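PDB 3ZTH: STU0660 from Streptococcus thermophilus, which is a large Csn2 protein involved in CRISPR-mediated bacterial immunity and probably binds DNA. Local coordinates for the interface of chains A and B and the interface of chains A and C. Numbering follows the deposited sequence. Chains: chain A/B/C, STU0660.

Contact 1: the interface of chains A and B. Residues chain A 133, 135, 142-144; chain B 90-92, 161-162, 187.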
loop_
_atom_site.group_PDB
_atom_site.type_symbol
_atom_site.label_atom_id
_atom_site.label_comp_id
_atom_site.label_asym_id
_atom_site.label_seq_id
_atom_site.Cartn_x
_atom_site.Cartn_y
_atom_site.Cartn_z
ATOM N N ILE A 133 24.626 -21.262 -2.621
ATOM C CA ILE A 133 24.057 -20.924 -1.322
ATOM C C ILE A 133 23.721 -22.246 -0.645
ATOM O O ILE A 133 22.553 -22.583 -0.430
ATOM C CB ILE A 133 22.792 -20.089 -1.471
ATOM C CG1 ILE A 133 23.105 -18.837 -2.298
ATOM C CG2 ILE A 133 22.264 -19.722 -0.094
ATOM C CD1 ILE A 133 21.883 -18.059 -2.720
ATOM N N LEU A 135 23.235 -23.468 2.092
ATOM C CA LEU A 135 22.774 -23.483 3.473
ATOM C C LEU A 135 22.121 -24.808 3.832
ATOM O O LEU A 135 20.937 -25.028 3.595
ATOM C CB LEU A 135 21.835 -22.310 3.748
ATOM C CG LEU A 135 22.547 -20.953 3.720
ATOM C CD1 LEU A 135 21.704 -19.933 4.457
ATOM C CD2 LEU A 135 23.915 -21.050 4.384
ATOM N N TYR A 142 18.247 -24.537 3.566
ATOM C CA TYR A 142 17.658 -23.245 3.236
ATOM C C TYR A 142 17.973 -23.004 1.771
ATOM O O TYR A 142 19.138 -22.923 1.384
ATOM C CB TYR A 142 18.268 -22.132 4.086
ATOM C CG TYR A 142 17.662 -20.769 3.844
ATOM C CD1 TYR A 142 16.294 -20.545 4.022
ATOM C CD2 TYR A 142 18.468 -19.681 3.514
ATOM C CE1 TYR A 142 15.746 -19.259 3.889
ATOM C CE2 TYR A 142 17.934 -18.393 3.377
ATOM C CZ TYR A 142 16.577 -18.188 3.569
ATOM O OH TYR A 142 16.068 -16.912 3.464
ATOM N N HIS A 143 16.935 -22.888 0.956
ATOM C CA HIS A 143 17.130 -22.697 -0.472
ATOM C C HIS A 143 15.978 -21.953 -1.135
ATOM O O HIS A 143 14.891 -21.804 -0.572
ATOM C CB HIS A 143 17.271 -24.056 -1.141
ATOM C CG HIS A 143 16.120 -24.962 -0.862
ATOM N ND1 HIS A 143 14.813 -24.575 -1.064
ATOM C CD2 HIS A 143 16.068 -26.208 -0.341
ATOM C CE1 HIS A 143 14.004 -25.544 -0.675
ATOM N NE2 HIS A 143 14.740 -26.546 -0.232
ATOM N N LEU A 144 16.237 -21.510 -2.358
ATOM C CA LEU A 144 15.252 -20.797 -3.143
ATOM C C LEU A 144 14.444 -21.792 -3.972
ATOM O O LEU A 144 14.997 -22.716 -4.562
ATOM C CB LEU A 144 15.960 -19.801 -4.058
ATOM C CG LEU A 144 16.700 -18.684 -3.321
ATOM C CD1 LEU A 144 17.617 -17.951 -4.274
ATOM C CD2 LEU A 144 15.695 -17.728 -2.708
HETATM N N MSE B 90 19.010 -13.484 7.217
HETATM C CA MSE B 90 18.912 -14.489 6.163
HETATM C C MSE B 90 17.808 -14.238 5.141
HETATM O O MSE B 90 17.654 -14.994 4.178
HETATM C CB MSE B 90 18.755 -15.875 6.786
HETATM C CG MSE B 90 19.949 -16.269 7.649
HETATM SE SE MSE B 90 19.902 -18.111 8.229
HETATM C CE MSE B 90 18.548 -17.952 9.602
ATOM N N GLU B 91 17.035 -13.183 5.355
ATOM C CA GLU B 91 15.981 -12.825 4.420
ATOM C C GLU B 91 16.651 -11.929 3.382
ATOM O O GLU B 91 17.521 -11.120 3.716
ATOM C CB GLU B 91 14.859 -12.078 5.139
ATOM C CG GLU B 91 14.266 -12.867 6.295
ATOM C CD GLU B 91 13.169 -12.114 7.039
ATOM O OE1 GLU B 91 13.349 -10.903 7.309
ATOM O OE2 GLU B 91 12.135 -12.743 7.367
ATOM N N TYR B 92 16.261 -12.085 2.124
ATOM C CA TYR B 92 16.841 -11.296 1.051
ATOM C C TYR B 92 16.252 -9.898 0.983
ATOM O O TYR B 92 15.307 -9.643 0.244
ATOM C CB TYR B 92 16.660 -12.035 -0.271
ATOM C CG TYR B 92 17.423 -13.336 -0.285
ATOM C CD1 TYR B 92 18.760 -13.375 -0.679
ATOM C CD2 TYR B 92 16.840 -14.514 0.176
ATOM C CE1 TYR B 92 19.500 -14.552 -0.606
ATOM C CE2 TYR B 92 17.571 -15.697 0.254
ATOM C CZ TYR B 92 18.901 -15.710 -0.136
ATOM O OH TYR B 92 19.638 -16.874 -0.044
ATOM N N PRO B 161 12.462 -17.959 -0.751
ATOM C CA PRO B 161 13.324 -18.789 0.095
ATOM C C PRO B 161 12.463 -19.671 0.991
ATOM O O PRO B 161 11.344 -19.296 1.335
ATOM C CB PRO B 161 14.127 -17.755 0.875
ATOM C CG PRO B 161 13.154 -16.633 1.019
ATOM C CD PRO B 161 12.565 -16.541 -0.368
ATOM N N PHE B 162 12.976 -20.839 1.360
ATOM C CA PHE B 162 12.237 -21.777 2.202
ATOM C C PHE B 162 13.132 -22.631 3.082
ATOM O O PHE B 162 14.243 -22.991 2.697
ATOM C CB PHE B 162 11.410 -22.739 1.345
ATOM C CG PHE B 162 10.096 -22.188 0.895
ATOM C CD1 PHE B 162 9.062 -21.996 1.804
ATOM C CD2 PHE B 162 9.883 -21.875 -0.446
ATOM C CE1 PHE B 162 7.828 -21.497 1.389
ATOM C CE2 PHE B 162 8.656 -21.376 -0.876
ATOM C CZ PHE B 162 7.624 -21.187 0.046
HETATM N N MSE B 187 25.913 -18.957 6.450
HETATM C CA MSE B 187 25.588 -17.790 5.648
HETATM C C MSE B 187 26.750 -16.806 5.799
HETATM O O MSE B 187 27.336 -16.340 4.821
HETATM C CB MSE B 187 24.287 -17.161 6.156
HETATM C CG MSE B 187 23.829 -15.919 5.397
HETATM SE SE MSE B 187 23.513 -16.223 3.496
HETATM C CE MSE B 187 21.675 -16.838 3.602
#
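An antiparallel beta bridge joins strand 140-146 of chain A to strand 159-165 of chain B, with A:His143 paired to B:Phe162. Their backbones bond both ways: A:His143 N donates to B:Phe162 O at 3.2 Å, and B:Phe162 N donates to A:His143 O at 2.9 Å. A:Tyr142 carries the main side-chain contact. Its CG stands anti to the backbone N (chi1 -177°), which sends the ring into chain B. There the phenol A:Tyr142 OH donates to the carbonyl B:Met90 O at 2.6 Å, coming from above the carbonyl plane. B:Pro161 lies alongside the phenol and points the same way, with its CB 3.7 Å from A:Tyr142 CZ. The selenomethionine B:Met187 curls through chi2 and chi3 and brings its CE methyl towards the tyrosine ring. B:Met187 CE also lies 3.2 Å from A:Leu135 CD1, close for two methyl groups; the two side chains cross at about a right angle. A:Ile133 CD1 and B:Tyr92 OH meet tip to tip at 3.7 Å. A:Leu144 CD2 rests against B:Pro161 CA at 3.8 Å. Strand 140-146 of chain A comes after helix 109-130 and the short strand 136-137; it lies beside a strand of the partner and faces its helix 177-193.

Contact 2: the interface of chains A and C. Residues chain A 168-171, 174; chain C 50-51, 53-54, 57.
A:Ser171 and C:Asp51 form a short polar link in this two-fold interface, where strand 168-170 and the turn after it meet helix 49-52 and residues 53-55, a short 3-10 helix. A:Ser171 OG donates to the carboxylate oxygen C:Asp51 OD1 at 2.6 Å, approaching from above the carboxylate plane. The backbone of the same serine adds a weak bond, from A:Ser171 N to C:Glu50 O at 3.2 Å. The indole A:Trp174 NE1 gives its N-H to C:Asp51 O at 2.8 Å. It meets a lone pair in the carbonyl plane, and the oxygen lies nearly in the indole plane, but the bond is bent (130° at H). A:Lys168 is extended, and its amine NZ donates to C:Ser53 O at 3.1 Å from above the carbonyl plane. The hydroxyl C:Ser53 OG bonds to C:Glu50 O in its own chain and only weakly to A:Asn169 O.

Packing contacts flank these bonds. A:Lys168 and C:Tyr57 slide past each other in opposite directions, with A:Lys168 CE 3.4 Å from the phenol C:Tyr57 OH. C:Ile54 crosses A:Trp174 at about a right angle. Its CG1 sits between the backbone N and the carbonyl carbon (chi1 65°). The methyl C:Ile54 CD1 lies over the face of the five-membered ring of A:Trp174, 3.5 Å from its centroid.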
loop_
_atom_site.group_PDB
_atom_site.type_symbol
_atom_site.label_atom_id
_atom_site.label_comp_id
_atom_site.label_asym_id
_atom_site.label_seq_id
_atom_site.Cartn_x
_atom_site.Cartn_y
_atom_site.Cartn_z
ATOM N N LYS A 168 7.483 0.617 -39.180
ATOM C CA LYS A 168 7.890 1.798 -38.430
ATOM C C LYS A 168 6.835 2.060 -37.364
ATOM O O LYS A 168 5.674 2.308 -37.673
ATOM C CB LYS A 168 8.017 3.010 -39.352
ATOM C CG LYS A 168 8.508 4.256 -38.643
ATOM C CD LYS A 168 8.478 5.470 -39.556
ATOM C CE LYS A 168 8.942 6.718 -38.820
ATOM N NZ LYS A 168 8.717 7.938 -39.644
ATOM N N ASN A 169 7.239 1.992 -36.104
ATOM C CA ASN A 169 6.307 2.202 -35.006
ATOM C C ASN A 169 5.886 3.650 -34.796
ATOM O O ASN A 169 6.694 4.572 -34.905
ATOM C CB ASN A 169 6.902 1.697 -33.683
ATOM C CG ASN A 169 7.006 0.186 -33.613
ATOM O OD1 ASN A 169 6.469 -0.535 -34.457
ATOM N ND2 ASN A 169 7.694 -0.303 -32.584
ATOM N N LEU A 170 4.605 3.832 -34.498
ATOM C CA LEU A 170 4.045 5.139 -34.177
ATOM C C LEU A 170 3.088 4.894 -33.024
ATOM O O LEU A 170 2.538 3.800 -32.891
ATOM C CB LEU A 170 3.302 5.775 -35.362
ATOM C CG LEU A 170 2.300 5.040 -36.256
ATOM C CD1 LEU A 170 1.379 4.137 -35.466
ATOM C CD2 LEU A 170 1.508 6.100 -37.021
ATOM N N SER A 171 2.910 5.893 -32.173
ATOM C CA SER A 171 2.013 5.744 -31.041
ATOM C C SER A 171 0.567 5.606 -31.504
ATOM O O SER A 171 0.171 6.152 -32.541
ATOM C CB SER A 171 2.150 6.934 -30.100
ATOM O OG SER A 171 3.453 6.965 -29.551
ATOM N N TRP A 174 -1.466 8.538 -32.860
ATOM C CA TRP A 174 -1.224 9.026 -34.213
ATOM C C TRP A 174 -1.807 8.124 -35.291
ATOM O O TRP A 174 -1.779 8.459 -36.480
ATOM C CB TRP A 174 0.280 9.225 -34.424
ATOM C CG TRP A 174 0.866 10.320 -33.555
ATOM C CD1 TRP A 174 2.119 10.348 -33.009
ATOM C CD2 TRP A 174 0.247 11.565 -33.191
ATOM N NE1 TRP A 174 2.322 11.528 -32.334
ATOM C CE2 TRP A 174 1.190 12.295 -32.431
ATOM C CE3 TRP A 174 -1.007 12.137 -33.438
ATOM C CZ2 TRP A 174 0.917 13.569 -31.918
ATOM C CZ3 TRP A 174 -1.276 13.404 -32.927
ATOM C CH2 TRP A 174 -0.318 14.104 -32.177
ATOM N N GLU C 50 8.043 6.494 -30.399
ATOM C CA GLU C 50 6.783 6.252 -31.094
ATOM C C GLU C 50 6.004 7.552 -31.242
ATOM O O GLU C 50 5.430 7.819 -32.300
ATOM C CB GLU C 50 5.917 5.244 -30.329
ATOM C CG GLU C 50 6.434 3.818 -30.294
ATOM C CD GLU C 50 7.710 3.671 -29.485
ATOM O OE1 GLU C 50 7.828 4.333 -28.428
ATOM O OE2 GLU C 50 8.585 2.881 -29.903
ATOM N N ASP C 51 5.981 8.353 -30.180
ATOM C CA ASP C 51 5.265 9.619 -30.222
ATOM C C ASP C 51 5.844 10.525 -31.295
ATOM O O ASP C 51 5.117 11.093 -32.103
ATOM C CB ASP C 51 5.333 10.349 -28.871
ATOM C CG ASP C 51 4.531 9.656 -27.776
ATOM O OD1 ASP C 51 3.441 9.122 -28.081
ATOM O OD2 ASP C 51 4.978 9.661 -26.604
ATOM N N SER C 53 7.764 9.699 -33.902
ATOM C CA SER C 53 8.021 9.079 -35.202
ATOM C C SER C 53 7.425 9.822 -36.400
ATOM O O SER C 53 8.078 9.949 -37.434
ATOM C CB SER C 53 7.527 7.631 -35.217
ATOM O OG SER C 53 6.122 7.566 -35.386
ATOM N N ILE C 54 6.193 10.312 -36.279
ATOM C CA ILE C 54 5.575 11.017 -37.403
ATOM C C ILE C 54 6.224 12.372 -37.687
ATOM O O ILE C 54 5.924 13.006 -38.699
ATOM C CB ILE C 54 4.047 11.243 -37.185
ATOM C CG1 ILE C 54 3.814 12.181 -36.001
ATOM C CG2 ILE C 54 3.349 9.912 -36.952
ATOM C CD1 ILE C 54 2.394 12.661 -35.895
ATOM N N TYR C 57 11.150 12.026 -35.532
ATOM C CA TYR C 57 11.718 11.922 -34.198
ATOM C C TYR C 57 12.184 13.249 -33.641
ATOM O O TYR C 57 13.006 13.295 -32.731
ATOM C CB TYR C 57 12.858 10.901 -34.197
ATOM C CG TYR C 57 12.410 9.553 -34.717
ATOM C CD1 TYR C 57 11.857 8.606 -33.855
ATOM C CD2 TYR C 57 12.456 9.255 -36.082
ATOM C CE1 TYR C 57 11.357 7.402 -34.333
ATOM C CE2 TYR C 57 11.957 8.050 -36.572
ATOM C CZ TYR C 57 11.408 7.129 -35.687
ATOM O OH TYR C 57 10.908 5.936 -36.152
#

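Contact 3: the interface of chains A and B. Residues chain A 101-102, 105; chain B 129, 132-135, 144.
The phenol oxygen A:Tyr101 OH is a polar atom of chain A that reaches chain B, and it meets B:Ile133 CA at 3.8 Å and B:Asn134 N at 3.9 Å. Both are packing distances, and B:Leu135 CG lies a little farther off. No nitrogen or oxygen pair across this patch is close enough to bond, so the contact is held by apolar packing. A:Tyr101 has its CG anti to the backbone N (chi1 171°), which carries the phenol out to the backbone of B:Ile133. One face of its ring is covered, towards the rim, by A:Ile105 CG1 from the next turn of helix 97-106.

A:Ile105 brings the tip of its long branch to chain B. A:Ile105 CD1 meets B:Ile133 CG1 at 3.5 Å, and the two isoleucines cross at about a right angle. The CG2 branch of A:Ile105 runs past the CB of B:His132, the two side chains pointing in opposite directions.

A:Leu102 fills the other side of the patch. Several groups of chain B share its CD2 methyl. B:Leu144 comes tip to tip, its CD1 at 3.8 Å from A:Leu102 CD2. B:Ile133 CD1 lies 4.0 Å from that same A:Leu102 CD2. The selenomethionine B:Met129, from the end of helix 112-132, crosses the leucine at about a right angle. Its chain bends at chi3 (79°), and B:Met129 CE comes to 3.8 Å from A:Leu102 CD2.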
loop_
_atom_site.group_PDB
_atom_site.type_symbol
_atom_site.label_atom_id
_atom_site.label_comp_id
_atom_site.label_asym_id
_atom_site.label_seq_id
_atom_site.Cartn_x
_atom_site.Cartn_y
_atom_site.Cartn_z
ATOM N N TYR A 101 -8.548 -12.203 -25.959
ATOM C CA TYR A 101 -8.068 -12.511 -27.298
ATOM C C TYR A 101 -6.672 -13.128 -27.300
ATOM O O TYR A 101 -6.453 -14.179 -27.902
ATOM C CB TYR A 101 -8.064 -11.238 -28.145
ATOM C CG TYR A 101 -7.383 -11.373 -29.486
ATOM C CD1 TYR A 101 -7.886 -12.226 -30.469
ATOM C CD2 TYR A 101 -6.248 -10.622 -29.783
ATOM C CE1 TYR A 101 -7.274 -12.322 -31.721
ATOM C CE2 TYR A 101 -5.629 -10.711 -31.022
ATOM C CZ TYR A 101 -6.146 -11.559 -31.984
ATOM O OH TYR A 101 -5.518 -11.643 -33.205
ATOM N N LEU A 102 -5.725 -12.471 -26.635
ATOM C CA LEU A 102 -4.365 -12.975 -26.588
ATOM C C LEU A 102 -4.273 -14.312 -25.858
ATOM O O LEU A 102 -3.375 -15.104 -26.132
ATOM C CB LEU A 102 -3.444 -11.954 -25.931
ATOM C CG LEU A 102 -3.252 -10.656 -26.710
ATOM C CD1 LEU A 102 -2.357 -9.721 -25.919
ATOM C CD2 LEU A 102 -2.643 -10.950 -28.070
ATOM N N ILE A 105 -4.842 -16.978 -28.444
ATOM C CA ILE A 105 -3.710 -17.062 -29.361
ATOM C C ILE A 105 -2.495 -17.734 -28.745
ATOM O O ILE A 105 -1.885 -18.605 -29.358
ATOM C CB ILE A 105 -3.293 -15.654 -29.860
ATOM C CG1 ILE A 105 -4.291 -15.159 -30.909
ATOM C CG2 ILE A 105 -1.871 -15.685 -30.422
ATOM C CD1 ILE A 105 -3.888 -13.860 -31.564
HETATM N N MSE B 129 3.432 -15.520 -32.066
HETATM C CA MSE B 129 2.187 -14.826 -31.778
HETATM C C MSE B 129 1.879 -13.824 -32.867
HETATM O O MSE B 129 0.740 -13.720 -33.317
HETATM C CB MSE B 129 2.269 -14.098 -30.446
HETATM C CG MSE B 129 2.145 -14.993 -29.243
HETATM SE SE MSE B 129 2.180 -13.923 -27.644
HETATM C CE MSE B 129 0.347 -13.295 -27.670
ATOM N N HIS B 132 0.133 -15.522 -35.824
ATOM C CA HIS B 132 -1.269 -15.833 -35.597
ATOM C C HIS B 132 -2.068 -14.570 -35.358
ATOM O O HIS B 132 -3.276 -14.540 -35.589
ATOM C CB HIS B 132 -1.411 -16.797 -34.427
ATOM C CG HIS B 132 -0.947 -18.182 -34.746
ATOM N ND1 HIS B 132 -1.620 -19.006 -35.624
ATOM C CD2 HIS B 132 0.146 -18.874 -34.342
ATOM C CE1 HIS B 132 -0.963 -20.145 -35.748
ATOM N NE2 HIS B 132 0.113 -20.091 -34.982
ATOM N N ILE B 133 -1.391 -13.530 -34.881
ATOM C CA ILE B 133 -2.047 -12.250 -34.664
ATOM C C ILE B 133 -2.187 -11.676 -36.059
ATOM O O ILE B 133 -1.209 -11.552 -36.797
ATOM C CB ILE B 133 -1.206 -11.296 -33.811
ATOM C CG1 ILE B 133 -1.212 -11.765 -32.356
ATOM C CG2 ILE B 133 -1.758 -9.877 -33.930
ATOM C CD1 ILE B 133 -0.421 -10.871 -31.427
ATOM N N ASN B 134 -3.411 -11.331 -36.419
ATOM C CA ASN B 134 -3.683 -10.818 -37.740
ATOM C C ASN B 134 -4.603 -9.606 -37.669
ATOM O O ASN B 134 -5.805 -9.696 -37.936
ATOM C CB ASN B 134 -4.303 -11.943 -38.573
ATOM C CG ASN B 134 -4.806 -11.471 -39.906
ATOM O OD1 ASN B 134 -4.051 -10.905 -40.705
ATOM N ND2 ASN B 134 -6.094 -11.703 -40.168
ATOM N N LEU B 135 -4.025 -8.472 -37.299
ATOM C CA LEU B 135 -4.778 -7.237 -37.184
ATOM C C LEU B 135 -4.123 -6.123 -37.985
ATOM O O LEU B 135 -3.265 -5.400 -37.478
ATOM C CB LEU B 135 -4.898 -6.837 -35.712
ATOM C CG LEU B 135 -5.628 -7.860 -34.840
ATOM C CD1 LEU B 135 -5.862 -7.280 -33.458
ATOM C CD2 LEU B 135 -6.951 -8.240 -35.484
ATOM N N LEU B 144 2.887 -7.439 -31.086
ATOM C CA LEU B 144 3.429 -7.439 -29.741
ATOM C C LEU B 144 4.946 -7.468 -29.757
ATOM O O LEU B 144 5.559 -8.173 -30.554
ATOM C CB LEU B 144 2.902 -8.648 -28.966
ATOM C CG LEU B 144 1.399 -8.655 -28.669
ATOM C CD1 LEU B 144 1.001 -9.990 -28.076
ATOM C CD2 LEU B 144 1.066 -7.531 -27.703
#

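Contacts 1 and 3 belong to the same A-B interface; the centres of their C-alpha atoms are about 40 Å apart. A:Ile133, A:Leu135 and A:Leu144 in contact 1 recur as B:Ile133, B:Leu135 and B:Leu144 in contact 3. By the two-fold symmetry the twin of contact 3 adjoins contact 1, so each end of the interface probably holds both kinds of contact. Contact 2 joins chain A to chain C. Its C-alpha centre is about 21 Å from that of contact 3 and about 46 Å from that of contact 1. Chain A thus takes part in two different two-fold interfaces, which fits the deposited assembly of four copies and may reflect the working tetramer.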